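Local structure of carbohydrate kinase (Agrobacterium tumefaciens, 2NWH) at residues V220-V228 with K248-M257; K236-V247 with G306-L314. The protein probably transfers a phosphate group from ATP to a sugar or related small molecule, as kinases of the pfkB (ribokinase) family do. All blocks are in the same frame, centred on the assembly; numbering follows the deposited sequence.

Contact 1. Residues V220-V228 with K248-M257. With NA (sodium ion), chain E.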
loop_
_atom_site.group_PDB
_atom_site.type_symbol
_atom_site.label_atom_id
_atom_site.label_comp_id
_atom_site.label_asym_id
_atom_site.label_seq_id
_atom_site.Cartn_x
_atom_site.Cartn_y
_atom_site.Cartn_z
ATOM N N VAL A 220 -5.245 9.996 4.493
ATOM C CA VAL A 220 -6.130 9.155 5.264
ATOM C C VAL A 220 -5.363 8.621 6.476
ATOM O O VAL A 220 -4.247 8.098 6.337
ATOM C CB VAL A 220 -6.632 7.990 4.421
ATOM C CG1 VAL A 220 -7.516 7.041 5.261
ATOM C CG2 VAL A 220 -7.361 8.522 3.216
ATOM N N VAL A 221 -5.948 8.764 7.669
ATOM C CA VAL A 221 -5.329 8.179 8.843
ATOM C C VAL A 221 -6.313 7.225 9.520
ATOM O O VAL A 221 -7.464 7.593 9.811
ATOM C CB VAL A 221 -4.766 9.251 9.812
ATOM C CG1 VAL A 221 -4.100 8.595 11.013
ATOM C CG2 VAL A 221 -3.763 10.178 9.089
ATOM N N THR A 222 -5.871 5.987 9.733
ATOM C CA THR A 222 -6.720 4.991 10.375
ATOM C C THR A 222 -6.320 4.781 11.841
ATOM O O THR A 222 -5.129 4.898 12.185
ATOM C CB THR A 222 -6.660 3.643 9.659
ATOM O OG1 THR A 222 -5.356 3.084 9.827
ATOM C CG2 THR A 222 -6.956 3.784 8.161
ATOM N N ARG A 223 -7.306 4.464 12.691
ATOM C CA ARG A 223 -7.043 4.130 14.097
ATOM C C ARG A 223 -7.860 2.933 14.604
ATOM O O ARG A 223 -9.098 2.984 14.670
ATOM C CB ARG A 223 -7.287 5.333 15.004
ATOM C CG ARG A 223 -6.966 5.038 16.468
ATOM C CD ARG A 223 -7.513 6.076 17.400
ATOM N NE ARG A 223 -6.707 7.293 17.439
ATOM C CZ ARG A 223 -7.007 8.356 18.188
ATOM N NH1 ARG A 223 -6.222 9.431 18.171
ATOM N NH2 ARG A 223 -8.094 8.350 18.953
ATOM N N GLY A 224 -7.164 1.864 14.985
ATOM C CA GLY A 224 -7.821 0.653 15.494
ATOM C C GLY A 224 -8.713 0.004 14.444
ATOM O O GLY A 224 -8.427 0.065 13.248
ATOM N N ALA A 225 -9.804 -0.605 14.895
ATOM C CA ALA A 225 -10.736 -1.303 14.004
ATOM C C ALA A 225 -11.721 -0.392 13.239
ATOM O O ALA A 225 -12.127 -0.731 12.123
ATOM C CB ALA A 225 -11.511 -2.375 14.797
ATOM N N SER A 226 -12.081 0.751 13.832
ATOM C CA SER A 226 -13.275 1.501 13.432
ATOM C C SER A 226 -13.183 3.042 13.285
ATOM O O SER A 226 -14.210 3.668 12.971
ATOM C CB SER A 226 -14.434 1.174 14.399
ATOM O OG SER A 226 -14.933 -0.151 14.236
ATOM N N GLU A 227 -12.024 3.669 13.532
ATOM C CA GLU A 227 -11.921 5.130 13.312
ATOM C C GLU A 227 -11.021 5.476 12.120
ATOM O O GLU A 227 -9.895 4.970 12.016
ATOM C CB GLU A 227 -11.438 5.900 14.550
ATOM C CG GLU A 227 -12.002 5.442 15.875
ATOM C CD GLU A 227 -11.524 6.286 17.056
ATOM O OE1 GLU A 227 -11.944 7.467 17.180
ATOM O OE2 GLU A 227 -10.743 5.757 17.881
ATOM N N VAL A 228 -11.527 6.331 11.233
ATOM C CA VAL A 228 -10.764 6.764 10.047
ATOM C C VAL A 228 -11.045 8.229 9.758
ATOM O O VAL A 228 -12.197 8.650 9.802
ATOM C CB VAL A 228 -11.155 5.991 8.768
ATOM C CG1 VAL A 228 -10.055 6.186 7.687
ATOM C CG2 VAL A 228 -11.407 4.508 9.046
ATOM N N LYS A 248 -17.832 -4.338 11.753
ATOM C CA LYS A 248 -17.103 -3.931 12.963
ATOM C C LYS A 248 -15.589 -3.806 12.785
ATOM O O LYS A 248 -14.884 -3.449 13.731
ATOM C CB LYS A 248 -17.387 -4.904 14.116
ATOM C CG LYS A 248 -18.840 -5.265 14.299
ATOM C CD LYS A 248 -19.680 -4.058 14.670
ATOM C CE LYS A 248 -21.058 -4.490 15.235
ATOM N NZ LYS A 248 -21.739 -5.536 14.399
ATOM N N ASP A 249 -15.091 -4.130 11.592
ATOM C CA ASP A 249 -13.677 -3.933 11.247
ATOM C C ASP A 249 -13.587 -3.497 9.800
ATOM O O ASP A 249 -13.982 -4.237 8.894
ATOM C CB ASP A 249 -12.861 -5.218 11.467
ATOM C CG ASP A 249 -11.343 -4.973 11.455
ATOM O OD1 ASP A 249 -10.888 -3.834 11.179
ATOM O OD2 ASP A 249 -10.578 -5.935 11.708
ATOM N N VAL A 250 -13.069 -2.286 9.613
ATOM C CA VAL A 250 -12.892 -1.653 8.310
ATOM C C VAL A 250 -11.415 -1.223 8.102
ATOM O O VAL A 250 -11.108 -0.271 7.365
ATOM C CB VAL A 250 -13.859 -0.445 8.184
ATOM C CG1 VAL A 250 -15.334 -0.930 8.201
ATOM C CG2 VAL A 250 -13.607 0.601 9.329
ATOM N N THR A 251 -10.499 -1.934 8.756
ATOM C CA THR A 251 -9.059 -1.632 8.630
ATOM C C THR A 251 -8.241 -2.922 8.357
ATOM O O THR A 251 -8.499 -3.979 8.959
ATOM C CB THR A 251 -8.520 -0.914 9.893
ATOM O OG1 THR A 251 -8.678 -1.780 11.034
ATOM C CG2 THR A 251 -9.288 0.393 10.146
ATOM N N GLY A 252 -7.250 -2.833 7.470
ATOM C CA GLY A 252 -6.360 -3.964 7.227
ATOM C C GLY A 252 -4.894 -3.613 7.275
ATOM O O GLY A 252 -4.484 -2.588 7.878
ATOM N N ALA A 253 -4.098 -4.482 6.639
ATOM C CA ALA A 253 -2.668 -4.245 6.376
ATOM C C ALA A 253 -2.383 -2.842 5.824
ATOM O O ALA A 253 -1.308 -2.286 6.080
ATOM C CB ALA A 253 -2.134 -5.304 5.435
ATOM N N GLY A 254 -3.339 -2.285 5.072
ATOM C CA GLY A 254 -3.272 -0.907 4.600
ATOM C C GLY A 254 -3.475 -0.769 3.105
ATOM O O GLY A 254 -3.936 0.279 2.627
ATOM N N ASP A 255 -3.132 -1.828 2.372
ATOM C CA ASP A 255 -3.264 -1.871 0.922
ATOM C C ASP A 255 -4.699 -1.692 0.446
ATOM O O ASP A 255 -4.944 -1.075 -0.605
ATOM C CB ASP A 255 -2.638 -3.165 0.306
ATOM C CG ASP A 255 -3.081 -4.499 1.010
ATOM O OD1 ASP A 255 -2.777 -4.669 2.209
ATOM O OD2 ASP A 255 -3.668 -5.408 0.355
ATOM N N ALA A 256 -5.636 -2.294 1.180
ATOM C CA ALA A 256 -6.985 -2.382 0.722
ATOM C C ALA A 256 -7.682 -1.028 0.916
ATOM O O ALA A 256 -8.341 -0.551 0.026
ATOM C CB ALA A 256 -7.732 -3.549 1.451
ATOM N N MET A 257 -7.555 -0.425 2.088
ATOM C CA MET A 257 -8.090 0.905 2.349
ATOM C C MET A 257 -7.584 1.891 1.266
ATOM O O MET A 257 -8.365 2.606 0.587
ATOM C CB MET A 257 -7.623 1.320 3.754
ATOM C CG MET A 257 -7.727 2.804 4.111
ATOM S SD MET A 257 -9.421 3.319 4.432
ATOM C CE MET A 257 -9.669 4.399 3.050
HETATM NA NA NA E . -8.627 -4.334 11.285
#

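Contact 2. Residues K236-V247 with G306-L314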
loop_
_atom_site.group_PDB
_atom_site.type_symbol
_atom_site.label_atom_id
_atom_site.label_comp_id
_atom_site.label_asym_id
_atom_site.label_seq_id
_atom_site.Cartn_x
_atom_site.Cartn_y
_atom_site.Cartn_z
ATOM N N LYS A 236 -12.569 17.716 5.326
ATOM C CA LYS A 236 -12.256 16.493 6.050
ATOM C C LYS A 236 -13.545 15.706 6.323
ATOM O O LYS A 236 -14.649 16.269 6.359
ATOM C CB LYS A 236 -11.471 16.782 7.333
ATOM C CG LYS A 236 -12.213 17.696 8.326
ATOM C CD LYS A 236 -11.324 18.098 9.489
ATOM C CE LYS A 236 -12.084 18.952 10.506
ATOM N NZ LYS A 236 -11.287 19.149 11.746
ATOM N N ALA A 237 -13.399 14.395 6.468
ATOM C CA ALA A 237 -14.511 13.534 6.796
ATOM C C ALA A 237 -14.052 12.456 7.757
ATOM O O ALA A 237 -12.857 12.200 7.906
ATOM C CB ALA A 237 -15.136 12.936 5.536
ATOM N N ILE A 238 -15.014 11.827 8.414
ATOM C CA ILE A 238 -14.728 10.845 9.448
ATOM C C ILE A 238 -15.762 9.724 9.395
ATOM O O ILE A 238 -16.903 9.953 8.994
ATOM C CB ILE A 238 -14.675 11.523 10.843
ATOM C CG1 ILE A 238 -13.889 10.688 11.839
ATOM C CG2 ILE A 238 -16.077 11.915 11.370
ATOM C CD1 ILE A 238 -12.919 11.525 12.597
ATOM N N LEU A 239 -15.364 8.525 9.807
ATOM C CA LEU A 239 -16.293 7.401 9.879
ATOM C C LEU A 239 -17.016 7.263 11.246
ATOM O O LEU A 239 -16.404 7.367 12.310
ATOM C CB LEU A 239 -15.535 6.125 9.527
ATOM C CG LEU A 239 -16.094 5.068 8.565
ATOM C CD1 LEU A 239 -16.381 5.616 7.169
ATOM C CD2 LEU A 239 -15.037 3.959 8.474
ATOM N N HIS A 240 -18.326 7.033 11.207
ATOM C CA HIS A 240 -19.097 6.761 12.422
ATOM C C HIS A 240 -18.767 5.383 13.029
ATOM O O HIS A 240 -18.293 4.488 12.311
ATOM C CB HIS A 240 -20.614 6.878 12.156
ATOM C CG HIS A 240 -21.057 8.252 11.749
ATOM N ND1 HIS A 240 -22.322 8.511 11.263
ATOM C CD2 HIS A 240 -20.401 9.440 11.741
ATOM C CE1 HIS A 240 -22.430 9.799 10.985
ATOM N NE2 HIS A 240 -21.276 10.383 11.261
ATOM N N PRO A 241 -18.987 5.220 14.358
ATOM C CA PRO A 241 -18.921 3.871 14.934
ATOM C C PRO A 241 -20.022 3.002 14.303
ATOM O O PRO A 241 -21.109 3.529 14.008
ATOM C CB PRO A 241 -19.201 4.098 16.430
ATOM C CG PRO A 241 -19.004 5.567 16.678
ATOM C CD PRO A 241 -19.278 6.255 15.374
ATOM N N PRO A 242 -19.746 1.694 14.077
ATOM C CA PRO A 242 -20.752 0.796 13.485
ATOM C C PRO A 242 -22.007 0.669 14.345
ATOM O O PRO A 242 -21.900 0.587 15.565
ATOM C CB PRO A 242 -20.043 -0.567 13.441
ATOM C CG PRO A 242 -18.911 -0.458 14.411
ATOM C CD PRO A 242 -18.479 0.986 14.349
ATOM N N LEU A 243 -23.171 0.646 13.697
ATOM C CA LEU A 243 -24.424 0.223 14.339
ATOM C C LEU A 243 -24.367 -1.298 14.526
ATOM O O LEU A 243 -23.351 -1.923 14.200
ATOM C CB LEU A 243 -25.640 0.650 13.499
ATOM C CG LEU A 243 -25.826 2.135 13.109
ATOM C CD1 LEU A 243 -27.120 2.332 12.309
ATOM C CD2 LEU A 243 -25.801 3.095 14.319
ATOM N N ILE A 244 -25.435 -1.892 15.057
ATOM C CA ILE A 244 -25.457 -3.337 15.324
ATOM C C ILE A 244 -25.261 -4.191 14.059
ATOM O O ILE A 244 -24.509 -5.170 14.069
ATOM C CB ILE A 244 -26.746 -3.763 16.090
ATOM C CG1 ILE A 244 -26.650 -3.310 17.556
ATOM C CG2 ILE A 244 -26.982 -5.277 15.966
ATOM C CD1 ILE A 244 -27.971 -3.335 18.339
ATOM N N ARG A 245 -25.928 -3.786 12.980
ATOM C CA ARG A 245 -25.947 -4.530 11.724
ATOM C C ARG A 245 -24.672 -4.322 10.902
ATOM O O ARG A 245 -24.395 -5.087 9.972
ATOM C CB ARG A 245 -27.169 -4.117 10.889
ATOM C CG ARG A 245 -27.205 -2.612 10.497
ATOM C CD ARG A 245 -28.234 -2.306 9.396
ATOM N NE ARG A 245 -28.049 -3.129 8.197
ATOM C CZ ARG A 245 -27.280 -2.796 7.157
ATOM N NH1 ARG A 245 -26.603 -1.644 7.139
ATOM N NH2 ARG A 245 -27.185 -3.629 6.124
ATOM N N GLU A 246 -23.904 -3.298 11.257
ATOM C CA GLU A 246 -22.766 -2.851 10.449
ATOM C C GLU A 246 -21.431 -3.546 10.708
ATOM O O GLU A 246 -21.214 -4.141 11.769
ATOM C CB GLU A 246 -22.600 -1.347 10.575
ATOM C CG GLU A 246 -23.746 -0.618 9.938
ATOM C CD GLU A 246 -23.654 0.864 10.099
ATOM O OE1 GLU A 246 -22.941 1.333 11.016
ATOM O OE2 GLU A 246 -24.306 1.565 9.299
ATOM N N VAL A 247 -20.539 -3.453 9.720
ATOM C CA VAL A 247 -19.246 -4.128 9.787
ATOM C C VAL A 247 -18.362 -3.478 10.872
ATOM O O VAL A 247 -18.214 -2.233 10.921
ATOM C CB VAL A 247 -18.566 -4.260 8.376
ATOM C CG1 VAL A 247 -18.290 -2.883 7.739
ATOM C CG2 VAL A 247 -17.291 -5.121 8.446
ATOM N N GLY A 306 -23.067 -1.286 1.658
ATOM C CA GLY A 306 -24.289 -1.077 2.460
ATOM C C GLY A 306 -24.092 -1.394 3.952
ATOM O O GLY A 306 -24.884 -0.993 4.801
ATOM N N LEU A 307 -23.020 -2.113 4.266
ATOM C CA LEU A 307 -22.730 -2.510 5.645
ATOM C C LEU A 307 -21.735 -1.571 6.316
ATOM O O LEU A 307 -21.497 -1.651 7.539
ATOM C CB LEU A 307 -22.204 -3.945 5.665
ATOM C CG LEU A 307 -23.103 -5.068 5.139
ATOM C CD1 LEU A 307 -24.395 -5.151 5.914
ATOM C CD2 LEU A 307 -23.380 -4.947 3.635
ATOM N N VAL A 308 -21.156 -0.682 5.509
ATOM C CA VAL A 308 -20.180 0.295 5.986
ATOM C C VAL A 308 -20.878 1.446 6.698
ATOM O O VAL A 308 -21.836 2.007 6.177
ATOM C CB VAL A 308 -19.263 0.816 4.830
ATOM C CG1 VAL A 308 -18.327 1.924 5.304
ATOM C CG2 VAL A 308 -18.450 -0.328 4.300
ATOM N N PRO A 309 -20.396 1.791 7.900
ATOM C CA PRO A 309 -20.989 2.944 8.583
ATOM C C PRO A 309 -21.015 4.200 7.714
ATOM O O PRO A 309 -20.194 4.353 6.809
ATOM C CB PRO A 309 -20.066 3.149 9.792
ATOM C CG PRO A 309 -19.457 1.784 10.044
ATOM C CD PRO A 309 -19.339 1.131 8.693
ATOM N N GLN A 310 -21.948 5.103 7.997
ATOM C CA GLN A 310 -21.943 6.422 7.333
ATOM C C GLN A 310 -20.700 7.280 7.635
ATOM O O GLN A 310 -20.054 7.103 8.679
ATOM C CB GLN A 310 -23.223 7.190 7.637
ATOM C CG GLN A 310 -24.346 6.880 6.654
ATOM C CD GLN A 310 -23.885 6.953 5.192
ATOM O OE1 GLN A 310 -23.049 7.797 4.818
ATOM N NE2 GLN A 310 -24.427 6.059 4.361
ATOM N N ALA A 311 -20.362 8.178 6.703
ATOM C CA ALA A 311 -19.243 9.095 6.871
ATOM C C ALA A 311 -19.799 10.487 7.121
ATOM O O ALA A 311 -20.905 10.803 6.676
ATOM C CB ALA A 311 -18.309 9.092 5.635
ATOM N N GLU A 312 -19.047 11.291 7.864
ATOM C CA GLU A 312 -19.478 12.638 8.239
ATOM C C GLU A 312 -18.434 13.663 7.798
ATOM O O GLU A 312 -17.300 13.610 8.265
ATOM C CB GLU A 312 -19.686 12.709 9.768
ATOM C CG GLU A 312 -20.036 14.112 10.321
ATOM C CD GLU A 312 -20.499 14.110 11.793
ATOM O OE1 GLU A 312 -19.787 13.578 12.682
ATOM O OE2 GLU A 312 -21.579 14.681 12.062
ATOM N N MET A 313 -18.809 14.572 6.891
ATOM C CA MET A 313 -17.962 15.730 6.568
ATOM C C MET A 313 -17.858 16.609 7.814
ATOM O O MET A 313 -18.804 16.691 8.605
ATOM C CB MET A 313 -18.530 16.556 5.403
ATOM C CG MET A 313 -18.085 16.128 3.991
ATOM S SD MET A 313 -16.338 16.337 3.545
ATOM C CE MET A 313 -16.437 15.662 1.886
ATOM N N LEU A 314 -16.714 17.264 7.981
ATOM C CA LEU A 314 -16.458 18.118 9.139
ATOM C C LEU A 314 -15.886 19.471 8.704
ATOM O O LEU A 314 -16.357 20.540 9.138
ATOM C CB LEU A 314 -15.504 17.411 10.114
ATOM C CG LEU A 314 -15.957 16.100 10.770
ATOM C CD1 LEU A 314 -14.829 15.504 11.600
ATOM C CD2 LEU A 314 -17.245 16.272 11.629
#

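Contact 1. Residues V220-V228 with K248-M257
Thr251 carries its hydroxyl between its backbone N and carbonyl carbon (chi1 62°), which turns OG1 toward Gly224 and the sodium ion and leaves CG2 leaning on the backbone of the 224-225 turn. The loop reads Asp-Val-Thr-Gly-Ala-Gly-Asp from Asp249 to Asp255, the pfkB family signature that in ribokinase relatives supplies the anion hole and the catalytic base; it packs here against the tip of the beta hairpin 219-231. Thr251 OG1 donates to Gly224 O at 2.9 Å, from a position tilted out of the carbonyl plane. Thr251 OG1 is also a ligand of the sodium ion, 2.6 Å away. Threonine suits both tasks, since giving its proton to the carbonyl keeps its lone pairs for the cation. One residue on in the hairpin and one back in the loop, Val250 N donates to Ala225 O at 3.1 Å in an almost straight bond (178°). Asp249, extended with CG trans to its backbone N (chi1 -166°), grips the sodium with both carboxylate oxygens, OD1 at 2.3 Å and OD2 at 2.6 Å, while Thr251 O adds a ligand at 2.4 Å. OD1 also accepts from Thr251 N at 3.1 Å, from above the carboxylate plane, closing an Asx turn that fixes both ligand residues together. Gly224 fits the positive phi of the turn, and the small Ala225 lets the backbones draw close. Beneath these polar groups, Val228 faces Val250, Met257 CE and Val220 CG1 meet tip to tip, and Thr222 CB rests 4.2 Å from the methyl CG2 of Thr251.

Contact 2. Residues K236-V247 with G306-L314
Ile238 O is gripped twice by the last strand: it accepts Glu312 N at 2.8 Å, and the CA-H of Ala311 approaches it, with CA at 3.3 Å. Ile238 and Glu312 form an antiparallel hydrogen-bonded pair, flanked by the non-hydrogen-bonded pairs Ala237-Met313 and Leu239-Ala311, and the strand axes run at 154°. Ala237, Leu239, Ala311 and Met313 share one face of the sheet, where the last three touch helix 271-286; alanine's short side chain suits the close approach of the non-hydrogen-bonded pairs. On the other face Ile238 CG2 meets Leu314 CD1 at 3.8 Å, a beta-branched residue, suited to a strand, met by the leucine that follows strand 311-313. His240 N donates to Gln310 O at 3.1 Å, and the His240 ring, with CG trans to its carbonyl carbon (chi1 -63°), folds back so that this same oxygen lies over one face, toward the rim. Glu312 crosses the ring at about a right angle, its CB nearest to His240 NE2 (3.2 Å) and its carboxylate plane nearly perpendicular to the ring. Pro309 packs against Pro242 and Glu246, whose OE1 accepts Leu243 N at 2.8 Å and ties up the turn 243-246. Val247 N donates to Leu307 O at 3.0 Å. Arg245 is long enough to send NH1 to Gly306 O, 3.0 Å away, with the oxygen in the guanidinium plane and the bond nearly straight (179°). Arg276 of helix 271-286 binds Val308 O and Pro309 O. This is an antiparallel strand pair at the sheet edge of a ribokinase-type alpha/beta fold, closed by the C-terminal strand.

Contacts 1 and 2 reach the same sheet, their centres about 12 Å apart. Strand 227-231 of contact 1 lies beside strand 236-239 of contact 2, joined where Leu239 N probably donates to Val228 O at 3.2 Å. The chain then leaves contact 2 at Val247 and passes through Lys248 into the signature loop; Lys248 CD packs 3.7 Å from Pro242 CG while its NZ bonds to the carbonyl oxygens of Ile244 and Glu246. Helix 271-286 underlies both, meeting Val228 and Val250 as well as Ala311 and Met313. The sodium belongs to contact 1; the side chain of Val247 is about 9 Å from this bound sodium ion. Strand 311-313 forms one outer edge of the sheet.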